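Local coordinates for protein beta-galactoside alpha-2,6-sialyltransferase (Photobacterium sp., PDB 2Z4T) that transfers sialic acid from a CMP-linked donor to the galactose of acceptors such as lactose, in alpha-2,6 linkage, using a GT-B fold, at residues K342-L345 with Q346-N350; Q378-V381 with I382-I386. All coordinates share one frame; numbering follows the deposited sequence.

Contact 1. Residues K342-L345 with Q346-N350; sequences KQKL and QNEYN. With MG (magnesium ion), chain K.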
ATOM      1  N   LYS A 342       8.170  13.347 -12.001  1.00 41.27           N
ATOM      2  CA  LYS A 342       8.030  14.612 -11.319  1.00 41.84           C
ATOM      3  C   LYS A 342       8.572  15.786 -12.108  1.00 43.12           C
ATOM      4  O   LYS A 342       7.897  16.823 -12.223  1.00 43.34           O
ATOM      5  CB  LYS A 342       8.722  14.532  -9.969  1.00 41.65           C
ATOM      6  CG  LYS A 342       8.685  15.798  -9.192  1.00 41.71           C
ATOM      7  CD  LYS A 342       9.229  15.610  -7.801  1.00 40.25           C
ATOM      8  CE  LYS A 342       9.696  16.959  -7.293  1.00 40.02           C
ATOM      9  NZ  LYS A 342       9.606  17.045  -5.822  1.00 41.50           N
ATOM     10  N   GLN A 343       9.786  15.631 -12.650  1.00 44.39           N
ATOM     11  CA  GLN A 343      10.456  16.715 -13.381  1.00 44.69           C
ATOM     12  C   GLN A 343       9.609  17.131 -14.615  1.00 45.05           C
ATOM     13  O   GLN A 343       9.528  18.319 -14.965  1.00 45.10           O
ATOM     14  CB  GLN A 343      11.920  16.323 -13.716  1.00 44.82           C
ATOM     15  CG  GLN A 343      12.834  17.403 -14.416  1.00 45.95           C
ATOM     16  CD  GLN A 343      12.721  18.827 -13.806  1.00 50.19           C
ATOM     17  OE1 GLN A 343      13.009  19.049 -12.621  1.00 51.28           O
ATOM     18  NE2 GLN A 343      12.297  19.789 -14.631  1.00 49.70           N
ATOM     19  N   LYS A 344       8.944  16.156 -15.235  1.00 45.08           N
ATOM     20  CA  LYS A 344       8.106  16.418 -16.398  1.00 45.17           C
ATOM     21  C   LYS A 344       6.887  17.274 -16.027  1.00 44.89           C
ATOM     22  O   LYS A 344       6.580  18.251 -16.728  1.00 44.77           O
ATOM     23  CB  LYS A 344       7.704  15.101 -17.082  1.00 45.60           C
ATOM     24  CG  LYS A 344       6.504  15.184 -18.034  1.00 47.03           C
ATOM     25  CD  LYS A 344       6.548  14.049 -19.046  1.00 50.83           C
ATOM     26  CE  LYS A 344       5.158  13.571 -19.472  1.00 53.96           C
ATOM     27  NZ  LYS A 344       4.184  14.681 -19.778  1.00 55.73           N
ATOM     28  N   LEU A 345       6.211  16.924 -14.930  1.00 44.38           N
ATOM     29  CA  LEU A 345       5.124  17.759 -14.404  1.00 44.33           C
ATOM     30  C   LEU A 345       5.662  19.122 -14.008  1.00 44.53           C
ATOM     31  O   LEU A 345       5.081  20.147 -14.374  1.00 44.31           O
ATOM     32  CB  LEU A 345       4.421  17.127 -13.205  1.00 43.75           C
ATOM     33  CG  LEU A 345       2.906  17.303 -13.017  1.00 43.82           C
ATOM     34  CD1 LEU A 345       2.502  17.176 -11.543  1.00 42.94           C
ATOM     35  CD2 LEU A 345       2.346  18.568 -13.577  1.00 42.29           C
ATOM     36  N   GLN A 346       6.777  19.146 -13.279  1.00 45.16           N
ATOM     37  CA  GLN A 346       7.374  20.433 -12.919  1.00 46.22           C
ATOM     38  C   GLN A 346       7.647  21.298 -14.148  1.00 46.38           C
ATOM     39  O   GLN A 346       7.327  22.496 -14.138  1.00 46.34           O
ATOM     40  CB  GLN A 346       8.613  20.294 -12.022  1.00 46.53           C
ATOM     41  CG  GLN A 346       9.090  21.639 -11.414  1.00 48.47           C
ATOM     42  CD  GLN A 346       8.042  22.326 -10.515  1.00 50.77           C
ATOM     43  OE1 GLN A 346       7.560  23.424 -10.822  1.00 51.40           O
ATOM     44  NE2 GLN A 346       7.693  21.676  -9.409  1.00 51.72           N
ATOM     45  N   ASN A 347       8.201  20.694 -15.208  1.00 46.71           N
ATOM     46  CA  ASN A 347       8.386  21.415 -16.482  1.00 47.00           C
ATOM     47  C   ASN A 347       7.060  21.964 -16.967  1.00 47.27           C
ATOM     48  O   ASN A 347       6.990  23.122 -17.372  1.00 47.78           O
ATOM     49  CB  ASN A 347       8.974  20.539 -17.598  1.00 46.78           C
ATOM     50  CG  ASN A 347      10.417  20.162 -17.361  1.00 47.29           C
ATOM     51  OD1 ASN A 347      11.145  20.853 -16.649  1.00 47.26           O
ATOM     52  ND2 ASN A 347      10.844  19.056 -17.969  1.00 46.05           N
ATOM     53  N   GLU A 348       6.019  21.133 -16.945  1.00 47.42           N
ATOM     54  CA  GLU A 348       4.708  21.559 -17.442  1.00 47.98           C
ATOM     55  C   GLU A 348       4.092  22.690 -16.628  1.00 48.29           C
ATOM     56  O   GLU A 348       3.530  23.618 -17.206  1.00 48.69           O
ATOM     57  CB  GLU A 348       3.757  20.387 -17.572  1.00 47.59           C
ATOM     58  CG  GLU A 348       4.083  19.524 -18.763  1.00 47.91           C
ATOM     59  CD  GLU A 348       3.667  18.073 -18.570  1.00 50.21           C
ATOM     60  OE1 GLU A 348       3.332  17.662 -17.420  1.00 46.46           O
ATOM     61  OE2 GLU A 348       3.683  17.344 -19.590  1.00 52.22           O
ATOM     62  N   TYR A 349       4.229  22.633 -15.303  1.00 48.72           N
ATOM     63  CA  TYR A 349       3.850  23.748 -14.432  1.00 49.27           C
ATOM     64  C   TYR A 349       4.532  25.086 -14.795  1.00 50.67           C
ATOM     65  O   TYR A 349       4.010  26.143 -14.418  1.00 51.12           O
ATOM     66  CB  TYR A 349       4.179  23.441 -12.956  1.00 48.25           C
ATOM     67  CG  TYR A 349       3.239  22.515 -12.199  1.00 47.36           C
ATOM     68  CD1 TYR A 349       1.981  22.183 -12.698  1.00 45.88           C
ATOM     69  CD2 TYR A 349       3.613  21.979 -10.956  1.00 47.46           C
ATOM     70  CE1 TYR A 349       1.127  21.332 -11.995  1.00 45.69           C
ATOM     71  CE2 TYR A 349       2.756  21.126 -10.239  1.00 44.27           C
ATOM     72  CZ  TYR A 349       1.519  20.812 -10.767  1.00 45.19           C
ATOM     73  OH  TYR A 349       0.653  20.001 -10.080  1.00 43.84           O
ATOM     74  N   ASN A 350       5.641  25.047 -15.559  1.00 51.77           N
ATOM     75  CA  ASN A 350       6.704  26.073 -15.454  1.00 52.83           C
ATOM     76  C   ASN A 350       6.995  27.342 -16.267  1.00 53.28           C
ATOM     77  O   ASN A 350       7.646  28.208 -15.664  1.00 54.81           O
ATOM     78  CB  ASN A 350       8.070  25.447 -15.124  1.00 53.23           C
ATOM     79  CG  ASN A 350       8.398  25.531 -13.637  1.00 54.76           C
ATOM     80  OD1 ASN A 350       9.344  24.900 -13.152  1.00 55.39           O
ATOM     81  ND2 ASN A 350       7.593  26.296 -12.899  1.00 55.64           N
TER
HETATM   82 MG    MG K5000       2.176  27.573 -15.258  1.00 39.83          MG
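K344 and E348, one helical turn apart, form a salt bridge in which NZ of K344 lies 2.7 Å from OE2 of E348. The ammonium meets that oxygen on its syn side, 24° out of the carboxylate plane, and the late bends of the lysine chain, at chi3 and chi4, turn NZ back to it. The other oxygen, OE1, is hydrogen-bonded to a glycerol, probably from the crystallisation liquor. Next to this pair, NE2 of Q343 approaches OD1 of N347 to 2.6 Å, but the N-H...O angle of 119° marks a weak bond; the side chains cross at about a right angle, their amide planes well inclined. Backbone acceptors are met in the regular i to i+4 way: O of K342, Q343, K344 and L345 receive N of Q346, N347, E348 and Y349.

The apolar side is buried. L345 CD2 sits over one face of the Y349 ring, 3.7 Å from its centroid and 24° off the normal, a CH-pi contact, while F401 meets the same ring edge-to-face. Y349 OH is hydrogen-bonded to O of M439 and K342 NZ to O of T437, which satisfies both polar ends. Y349 O binds magnesium at 2.5 Å: an amphipathic helix that, near its C-terminal end, offers a carbonyl to a metal site shared with the following loop and the starts of strands 356-360 and 399-403.

Contact 2. Residues Q378-V381 with I382-I386; sequences QINV and INNAI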
ATOM      1  N   GLN A 378     -18.551  15.436 -15.901  1.00 40.52           N
ATOM      2  CA  GLN A 378     -17.276  15.944 -15.439  1.00 39.54           C
ATOM      3  C   GLN A 378     -16.738  17.043 -16.368  1.00 39.03           C
ATOM      4  O   GLN A 378     -16.127  18.015 -15.907  1.00 38.58           O
ATOM      5  CB  GLN A 378     -16.286  14.802 -15.222  1.00 39.11           C
ATOM      6  CG  GLN A 378     -16.669  13.918 -14.021  1.00 39.49           C
ATOM      7  CD  GLN A 378     -15.759  12.707 -13.836  1.00 39.66           C
ATOM      8  OE1 GLN A 378     -14.651  12.820 -13.298  1.00 39.47           O
ATOM      9  NE2 GLN A 378     -16.232  11.535 -14.269  1.00 38.81           N
ATOM     10  N   ILE A 379     -16.987  16.887 -17.668  1.00 38.29           N
ATOM     11  CA  ILE A 379     -16.718  17.929 -18.640  1.00 37.23           C
ATOM     12  C   ILE A 379     -17.483  19.193 -18.232  1.00 37.80           C
ATOM     13  O   ILE A 379     -16.941  20.307 -18.238  1.00 37.69           O
ATOM     14  CB  ILE A 379     -17.096  17.476 -20.056  1.00 37.36           C
ATOM     15  CG1 ILE A 379     -16.033  16.490 -20.582  1.00 36.74           C
ATOM     16  CG2 ILE A 379     -17.245  18.692 -21.004  1.00 36.80           C
ATOM     17  CD1 ILE A 379     -16.380  15.798 -21.913  1.00 36.39           C
ATOM     18  N   ASN A 380     -18.732  19.017 -17.820  1.00 37.48           N
ATOM     19  CA  ASN A 380     -19.495  20.149 -17.380  1.00 37.22           C
ATOM     20  C   ASN A 380     -18.933  20.776 -16.096  1.00 37.23           C
ATOM     21  O   ASN A 380     -18.982  22.009 -15.930  1.00 37.75           O
ATOM     22  CB  ASN A 380     -20.975  19.804 -17.233  1.00 36.89           C
ATOM     23  CG  ASN A 380     -21.827  21.039 -17.057  1.00 35.92           C
ATOM     24  OD1 ASN A 380     -21.818  21.919 -17.903  1.00 35.78           O
ATOM     25  ND2 ASN A 380     -22.540  21.123 -15.952  1.00 34.96           N
ATOM     26  N   VAL A 381     -18.395  19.949 -15.202  1.00 36.74           N
ATOM     27  CA  VAL A 381     -17.792  20.474 -13.978  1.00 36.61           C
ATOM     28  C   VAL A 381     -16.517  21.257 -14.295  1.00 37.34           C
ATOM     29  O   VAL A 381     -16.341  22.370 -13.788  1.00 37.73           O
ATOM     30  CB  VAL A 381     -17.546  19.399 -12.917  1.00 36.41           C
ATOM     31  CG1 VAL A 381     -16.833  19.987 -11.700  1.00 35.19           C
ATOM     32  CG2 VAL A 381     -18.863  18.777 -12.515  1.00 34.96           C
ATOM     33  N   ILE A 382     -15.648  20.698 -15.146  1.00 37.72           N
ATOM     34  CA  ILE A 382     -14.453  21.422 -15.601  1.00 37.71           C
ATOM     35  C   ILE A 382     -14.878  22.779 -16.194  1.00 38.17           C
ATOM     36  O   ILE A 382     -14.287  23.816 -15.885  1.00 38.62           O
ATOM     37  CB  ILE A 382     -13.609  20.584 -16.606  1.00 37.79           C
ATOM     38  CG1 ILE A 382     -13.020  19.352 -15.904  1.00 37.58           C
ATOM     39  CG2 ILE A 382     -12.475  21.407 -17.229  1.00 36.37           C
ATOM     40  CD1 ILE A 382     -12.611  18.263 -16.819  1.00 34.02           C
ATOM     41  N   ASN A 383     -15.924  22.767 -17.012  1.00 38.46           N
ATOM     42  CA  ASN A 383     -16.398  23.987 -17.666  1.00 38.82           C
ATOM     43  C   ASN A 383     -16.845  25.048 -16.695  1.00 38.72           C
ATOM     44  O   ASN A 383     -16.558  26.226 -16.881  1.00 38.52           O
ATOM     45  CB  ASN A 383     -17.490  23.683 -18.685  1.00 38.74           C
ATOM     46  CG  ASN A 383     -16.932  23.032 -19.926  1.00 39.13           C
ATOM     47  OD1 ASN A 383     -15.725  23.093 -20.165  1.00 39.50           O
ATOM     48  ND2 ASN A 383     -17.796  22.393 -20.716  1.00 39.46           N
ATOM     49  N   ASN A 384     -17.508  24.616 -15.632  1.00 38.73           N
ATOM     50  CA  ASN A 384     -17.919  25.538 -14.588  1.00 38.36           C
ATOM     51  C   ASN A 384     -16.738  26.281 -13.957  1.00 38.04           C
ATOM     52  O   ASN A 384     -16.822  27.485 -13.691  1.00 38.20           O
ATOM     53  CB  ASN A 384     -18.734  24.775 -13.557  1.00 38.34           C
ATOM     54  CG  ASN A 384     -20.213  24.840 -13.853  1.00 38.79           C
ATOM     55  OD1 ASN A 384     -20.850  25.846 -13.534  1.00 38.43           O
ATOM     56  ND2 ASN A 384     -20.772  23.786 -14.489  1.00 35.82           N
ATOM     57  N   ALA A 385     -15.628  25.563 -13.775  1.00 37.26           N
ATOM     58  CA  ALA A 385     -14.387  26.107 -13.204  1.00 36.96           C
ATOM     59  C   ALA A 385     -13.632  27.105 -14.094  1.00 36.90           C
ATOM     60  O   ALA A 385     -13.039  28.066 -13.578  1.00 36.45           O
ATOM     61  CB  ALA A 385     -13.444  24.960 -12.770  1.00 36.24           C
ATOM     62  N   ILE A 386     -13.639  26.869 -15.410  1.00 37.13           N
ATOM     63  CA  ILE A 386     -12.802  27.639 -16.347  1.00 37.57           C
ATOM     64  C   ILE A 386     -13.601  28.615 -17.218  1.00 38.15           C
ATOM     65  O   ILE A 386     -13.023  29.308 -18.058  1.00 37.90           O
ATOM     66  CB  ILE A 386     -11.970  26.713 -17.292  1.00 37.84           C
ATOM     67  CG1 ILE A 386     -12.855  26.166 -18.446  1.00 39.12           C
ATOM     68  CG2 ILE A 386     -11.237  25.618 -16.488  1.00 36.57           C
ATOM     69  CD1 ILE A 386     -12.199  25.090 -19.355  1.00 37.32           C
TER
HETATM   70  O   HOH W   1     -20.465  21.515 -20.244  1.00 25.43           O
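N384 reaches back one turn of helix 371-386 to the backbone carbonyl of N380; this is the crossover helix of a beta-alpha-beta unit between parallel strands 356-360 and 399-403, as in a Rossmann-like half of the GT-B fold.

Backbone hydrogen bonds follow the i to i+4 pattern. I382 N to Q378 O is short and nearly straight, 2.8 Å at 174°, whereas A385 N to V381 O stretches to 3.3 Å. N384 N meets N380 O at 3.0 Å.

Side-chain amides add a second set of polar contacts. N380 O, already bonded to N384 N, takes a second bond from N384 ND2 at 2.9 Å; ND2 sits above the carbonyl plane, 45° out of it, on the face opposite N384 N. The N384 amide is held nearly perpendicular to that of N380, with 86° between the planes. Both ND2 atoms also give to O of P504, while OD1 of N380 is bonded to N of C506, OD1 of N384 to the hydroxyl of S390 and OD1 of N383 to that of Y419.

Among apolar side chains, V381 and A385 rest on strands 356-360 and 460-465, while I382 lies between F359 of the sheet and I415 of helix 410-417.

A methyl lies beside an amide where I379 and N383 run side by side: CG2 of I379 is 3.8 Å from ND2 of N383, and its position anti to the backbone N turns it toward that amide.

One water joins two of the asparagines: it donates to N380 OD1 at 2.7 Å and accepts from N383 ND2 at 2.8 Å.

How the contacts relate
Both contacts join residues one turn apart within a helix, and both helices lean on the parallel beta-sheet that contains strands 356-360 and 399-403. Their centres are 23 Å apart and their nearest atoms about 14 Å, so they do not touch. Contact 1 is partly buried: charged and amide pairs occupy its exposed side, and a leucine-tyrosine pair its inner one. In contact 2 six of eight touching residues are buried, and neutral asparagines replace the ion pair, their amides partly matched by the chain around P504 and C506, and otherwise by S390 and Y419. Contact 1 ends at a metal; in contact 2, Q378, bonded through OE1 to T362 N, lies beside G361 of the CMP site.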